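Conserved protein (PDB 2NR4) binds flavin mononucleotide in a split-barrel-like domain of the FMN-binding clan, while its cellular role remains unknown. Local coordinates at residues C75-V80 / F108-L113; I117-F122 / P140-F145. All coordinates share one frame; numbering follows the deposited sequence.

Contact 1 (C75-V80 / F108-L113)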
loop_
_atom_site.group_PDB
_atom_site.type_symbol
_atom_site.label_atom_id
_atom_site.label_comp_id
_atom_site.label_asym_id
_atom_site.label_seq_id
_atom_site.Cartn_x
_atom_site.Cartn_y
_atom_site.Cartn_z
ATOM N N CYS A 75 -0.260 21.279 17.194
ATOM C CA CYS A 75 0.870 20.443 16.802
ATOM C C CYS A 75 0.382 19.016 16.621
ATOM O O CYS A 75 -0.508 18.533 17.362
ATOM C CB CYS A 75 1.978 20.472 17.862
ATOM S SG CYS A 75 3.551 19.649 17.483
ATOM N N LEU A 76 0.960 18.352 15.620
ATOM C CA LEU A 76 0.572 16.961 15.264
ATOM C C LEU A 76 1.733 16.354 14.513
ATOM O O LEU A 76 2.406 17.062 13.749
ATOM C CB LEU A 76 -0.714 17.005 14.432
ATOM C CG LEU A 76 -1.240 15.853 13.569
ATOM C CD1 LEU A 76 -2.688 16.175 13.222
ATOM C CD2 LEU A 76 -0.399 15.606 12.279
ATOM N N ALA A 77 1.995 15.060 14.702
ATOM C CA ALA A 77 3.075 14.409 13.964
ATOM C C ALA A 77 2.492 13.294 13.078
ATOM O O ALA A 77 1.609 12.564 13.509
ATOM C CB ALA A 77 4.072 13.804 14.923
ATOM N N SER A 78 2.953 13.211 11.833
ATOM C CA SER A 78 2.686 12.031 11.043
ATOM C C SER A 78 3.579 10.880 11.488
ATOM O O SER A 78 4.758 11.074 11.828
ATOM C CB SER A 78 2.982 12.347 9.556
ATOM O OG SER A 78 4.327 12.783 9.373
ATOM N N ASN A 79 3.051 9.668 11.432
ATOM C CA ASN A 79 3.805 8.424 11.623
ATOM C C ASN A 79 3.458 7.427 10.514
ATOM O O ASN A 79 2.302 6.965 10.430
ATOM C CB ASN A 79 3.447 7.756 12.949
ATOM C CG ASN A 79 3.772 8.664 14.143
ATOM O OD1 ASN A 79 4.884 8.620 14.673
ATOM N ND2 ASN A 79 2.834 9.540 14.506
ATOM N N VAL A 80 4.457 7.080 9.720
ATOM C CA VAL A 80 4.261 6.073 8.650
ATOM C C VAL A 80 4.324 4.694 9.267
ATOM O O VAL A 80 5.309 4.347 9.939
ATOM C CB VAL A 80 5.297 6.201 7.482
ATOM C CG1 VAL A 80 5.121 5.014 6.505
ATOM C CG2 VAL A 80 5.144 7.564 6.773
ATOM N N PHE A 108 10.239 22.150 23.871
ATOM C CA PHE A 108 9.276 21.110 24.243
ATOM C C PHE A 108 9.481 19.893 23.344
ATOM O O PHE A 108 9.950 19.987 22.208
ATOM C CB PHE A 108 7.798 21.570 24.234
ATOM C CG PHE A 108 7.510 22.839 25.050
ATOM C CD1 PHE A 108 8.152 23.088 26.269
ATOM C CD2 PHE A 108 6.559 23.767 24.595
ATOM C CE1 PHE A 108 7.872 24.256 27.000
ATOM C CE2 PHE A 108 6.273 24.929 25.322
ATOM C CZ PHE A 108 6.930 25.172 26.525
ATOM N N LYS A 109 9.168 18.742 23.906
ATOM C CA LYS A 109 9.282 17.484 23.223
ATOM C C LYS A 109 7.912 17.241 22.612
ATOM O O LYS A 109 6.975 17.981 22.904
ATOM C CB LYS A 109 9.635 16.395 24.236
ATOM C CG LYS A 109 11.101 15.963 24.225
ATOM C CD LYS A 109 12.051 17.108 24.481
ATOM C CE LYS A 109 13.502 16.646 24.398
ATOM N NZ LYS A 109 14.438 17.819 24.409
ATOM N N PHE A 110 7.802 16.237 21.748
ATOM C CA PHE A 110 6.488 15.851 21.205
ATOM C C PHE A 110 6.446 14.332 20.911
ATOM O O PHE A 110 7.424 13.772 20.432
ATOM C CB PHE A 110 6.178 16.709 19.958
ATOM C CG PHE A 110 4.725 16.700 19.569
ATOM C CD1 PHE A 110 3.796 17.465 20.278
ATOM C CD2 PHE A 110 4.284 15.866 18.546
ATOM C CE1 PHE A 110 2.464 17.439 19.963
ATOM C CE2 PHE A 110 2.941 15.818 18.225
ATOM C CZ PHE A 110 2.037 16.598 18.910
ATOM N N PRO A 111 5.320 13.661 21.205
ATOM C CA PRO A 111 5.250 12.218 21.060
ATOM C C PRO A 111 5.146 11.761 19.581
ATOM O O PRO A 111 4.327 12.312 18.822
ATOM C CB PRO A 111 3.938 11.880 21.751
ATOM C CG PRO A 111 3.096 13.083 21.588
ATOM C CD PRO A 111 4.056 14.216 21.721
ATOM N N VAL A 112 5.960 10.779 19.218
ATOM C CA VAL A 112 5.802 10.041 17.929
ATOM C C VAL A 112 5.752 8.562 18.280
ATOM O O VAL A 112 6.105 8.193 19.404
ATOM C CB VAL A 112 6.926 10.375 16.935
ATOM C CG1 VAL A 112 6.896 11.865 16.547
ATOM C CG2 VAL A 112 8.320 9.962 17.459
ATOM N N LEU A 113 5.290 7.713 17.360
ATOM C CA LEU A 113 5.279 6.276 17.620
ATOM C C LEU A 113 6.673 5.667 17.554
ATOM O O LEU A 113 7.434 5.946 16.633
ATOM C CB LEU A 113 4.355 5.538 16.655
ATOM C CG LEU A 113 2.887 5.972 16.745
ATOM C CD1 LEU A 113 2.067 5.225 15.667
ATOM C CD2 LEU A 113 2.324 5.661 18.116
#
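The phenyl ring of F110 lies under the thiol of C75: SG sits 3.5 Å from the centroid of the F110 ring and 12° off its normal, a sulfur-aromatic contact squarely over the face. SG of C75 and CG of F110 each stand anti to their own backbone N, which sends the sulfur and the ring across the gap toward one another. P111 CD rests against the opposite face nearer the rim, so the ring is sandwiched between sulfur and proline. Next along, A77 CB meets V112 CG1 at 3.8 Å and F110 CE2 at 4.0 Å. At the far end the bond is polar: L113 N donates to N79 OD1 (2.9 Å, 161° at the hydrogen), arriving from above the amide's carbonyl plane. N79 ND2 is bound to I34 O and S36 OG, so both ends of this buried amide are held and its rotation is fixed. An alanine in place of F110 would take away the ring beneath C75 SG and would probably loosen the apolar packing around A77. The two strands run nearly parallel, 15° apart, but their axes stay 7.1 Å apart, so side chains bridge them. Strand 75-79 belongs to the barrel, lying between strands 29-37 and 118-130, whereas 110-113 pairs with 100-103 in a two-stranded sheet packed against it.

Contact 2 (I117-F122 / P140-F145)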
loop_
_atom_site.group_PDB
_atom_site.type_symbol
_atom_site.label_atom_id
_atom_site.label_comp_id
_atom_site.label_asym_id
_atom_site.label_seq_id
_atom_site.Cartn_x
_atom_site.Cartn_y
_atom_site.Cartn_z
ATOM N N ILE A 117 7.862 4.094 10.925
ATOM C CA ILE A 117 8.921 3.990 9.938
ATOM C C ILE A 117 9.628 5.338 9.785
ATOM O O ILE A 117 10.853 5.421 9.788
ATOM C CB ILE A 117 8.331 3.530 8.570
ATOM C CG1 ILE A 117 7.522 2.207 8.713
ATOM C CG2 ILE A 117 9.421 3.457 7.524
ATOM C CD1 ILE A 117 8.331 1.026 9.082
ATOM N N ALA A 118 8.833 6.389 9.611
ATOM C CA ALA A 118 9.290 7.757 9.498
ATOM C C ALA A 118 8.257 8.677 10.160
ATOM O O ALA A 118 7.020 8.427 10.069
ATOM C CB ALA A 118 9.462 8.126 8.007
ATOM N N TRP A 119 8.730 9.751 10.803
ATOM C CA TRP A 119 7.817 10.707 11.478
ATOM C C TRP A 119 8.147 12.133 11.082
ATOM O O TRP A 119 9.318 12.442 10.736
ATOM C CB TRP A 119 7.818 10.505 13.025
ATOM C CG TRP A 119 9.185 10.569 13.631
ATOM C CD1 TRP A 119 10.001 9.505 13.936
ATOM C CD2 TRP A 119 9.928 11.759 13.961
ATOM N NE1 TRP A 119 11.215 9.977 14.459
ATOM C CE2 TRP A 119 11.185 11.346 14.482
ATOM C CE3 TRP A 119 9.642 13.133 13.895
ATOM C CZ2 TRP A 119 12.160 12.265 14.915
ATOM C CZ3 TRP A 119 10.608 14.040 14.318
ATOM C CH2 TRP A 119 11.863 13.595 14.803
ATOM N N VAL A 120 7.137 12.993 11.085
ATOM C CA VAL A 120 7.339 14.433 10.891
ATOM C C VAL A 120 6.502 15.129 11.944
ATOM O O VAL A 120 5.292 14.877 12.047
ATOM C CB VAL A 120 6.895 14.930 9.482
ATOM C CG1 VAL A 120 7.203 16.446 9.313
ATOM C CG2 VAL A 120 7.577 14.096 8.358
ATOM N N VAL A 121 7.125 15.996 12.734
ATOM C CA VAL A 121 6.366 16.846 13.637
ATOM C C VAL A 121 5.959 18.133 12.901
ATOM O O VAL A 121 6.810 18.862 12.366
ATOM C CB VAL A 121 7.175 17.182 14.955
ATOM C CG1 VAL A 121 6.292 18.026 15.870
ATOM C CG2 VAL A 121 7.609 15.907 15.634
ATOM N N PHE A 122 4.668 18.437 12.911
ATOM C CA PHE A 122 4.165 19.657 12.249
ATOM C C PHE A 122 3.522 20.626 13.235
ATOM O O PHE A 122 2.772 20.195 14.117
ATOM C CB PHE A 122 3.053 19.318 11.266
ATOM C CG PHE A 122 3.467 18.432 10.109
ATOM C CD1 PHE A 122 4.036 18.988 8.950
ATOM C CD2 PHE A 122 3.172 17.066 10.137
ATOM C CE1 PHE A 122 4.334 18.164 7.835
ATOM C CE2 PHE A 122 3.497 16.247 9.065
ATOM C CZ PHE A 122 4.077 16.815 7.900
ATOM N N PRO A 140 6.315 21.789 8.729
ATOM C CA PRO A 140 7.167 20.798 9.399
ATOM C C PRO A 140 8.166 21.474 10.322
ATOM O O PRO A 140 8.665 22.569 9.987
ATOM C CB PRO A 140 7.924 20.120 8.253
ATOM C CG PRO A 140 7.637 20.865 7.046
ATOM C CD PRO A 140 6.597 21.902 7.286
ATOM N N LEU A 141 8.405 20.860 11.470
ATOM C CA LEU A 141 9.295 21.390 12.508
ATOM C C LEU A 141 10.522 20.504 12.676
ATOM O O LEU A 141 11.637 20.982 12.988
ATOM C CB LEU A 141 8.548 21.473 13.848
ATOM C CG LEU A 141 7.422 22.472 13.992
ATOM C CD1 LEU A 141 6.909 22.468 15.431
ATOM C CD2 LEU A 141 7.866 23.884 13.564
ATOM N N ASN A 142 10.317 19.204 12.504
ATOM C CA ASN A 142 11.364 18.221 12.721
ATOM C C ASN A 142 10.895 16.952 12.017
ATOM O O ASN A 142 9.694 16.793 11.761
ATOM C CB ASN A 142 11.505 17.975 14.236
ATOM C CG ASN A 142 12.830 17.299 14.641
ATOM O OD1 ASN A 142 13.785 17.161 13.851
ATOM N ND2 ASN A 142 12.879 16.878 15.911
ATOM N N ALA A 143 11.825 16.058 11.723
ATOM C CA ALA A 143 11.491 14.808 11.008
ATOM C C ALA A 143 12.526 13.763 11.303
ATOM O O ALA A 143 13.695 14.103 11.542
ATOM C CB ALA A 143 11.391 15.043 9.511
ATOM N N GLY A 144 12.122 12.495 11.296
ATOM C CA GLY A 144 13.059 11.443 11.562
ATOM C C GLY A 144 12.712 10.180 10.838
ATOM O O GLY A 144 11.595 10.018 10.381
ATOM N N PHE A 145 13.680 9.272 10.797
ATOM C CA PHE A 145 13.585 8.005 10.116
ATOM C C PHE A 145 13.975 6.925 11.110
ATOM O O PHE A 145 14.861 7.138 11.952
ATOM C CB PHE A 145 14.572 8.003 8.938
ATOM C CG PHE A 145 14.112 7.215 7.766
ATOM C CD1 PHE A 145 13.200 7.754 6.869
ATOM C CD2 PHE A 145 14.601 5.936 7.543
ATOM C CE1 PHE A 145 12.774 7.021 5.782
ATOM C CE2 PHE A 145 14.184 5.186 6.445
ATOM C CZ PHE A 145 13.269 5.726 5.566
#
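V121 O is gripped by one short hydrogen bond and one weaker contact: L141 N donates to it at 2.7 Å, nearly along the C=O axis, and P140 CA approaches the same oxygen as a CA-H...O contact. Beside it V121 N donates to N142 O at 2.9 Å. L141 and N142 thus both face V121, a classic beta bulge that shifts the register by one before F122 meets P140. At the other end W119 and G144 form a hydrogen-bonded pair with two backbone bonds, W119 N to G144 O and G144 N to W119 O, each 2.9 Å. These bonds zip together the antiparallel hairpin of strands 118-130 and 133-145, neighbours in the six-stranded barrel. W119 CG stands between its backbone N and carbonyl carbon (chi1 55°), the crowded position, which lays the indole over the facing strand. G144 CA makes a CH-pi contact 3.8 Å from the centroid of the W119 six-membered ring; the lack of a CB on G144 lets the indole lie directly on its backbone. N142 ND2 stands at the indole edge, 3.6 Å from W119 CH2, with the amide plane turned 84° from the ring, and its hydrogen bond goes to D104 O. On the other face of the sheet V120 CG1 packs beside P140 CB at 3.9 Å, while A118 CB touches F145 CD1, near L153 of the second subunit.

Overall arrangement
The centres of contacts 1 and 2 lie about 7 Å apart and follow one another in series: 108-113 closes contact 1 before 117-122 opens contact 2. Strands 75-79 and 118-130 are antiparallel neighbours in the barrel, so the contacts touch, with probable hydrogen bonds from I117 N to V80 O (2.7 Å) and from F122 N to L76 O (2.8 Å). Contact 2 continues the sheet to strand 133-145; contact 1 packs the small sheet of 100-103 and 110-113 against it. The L76 side chain on strand 75-79 is about 8 Å from the FMN, that of F122 on strand 118-130 about 12 Å, so contact 1 probably bears more directly on the flavin site.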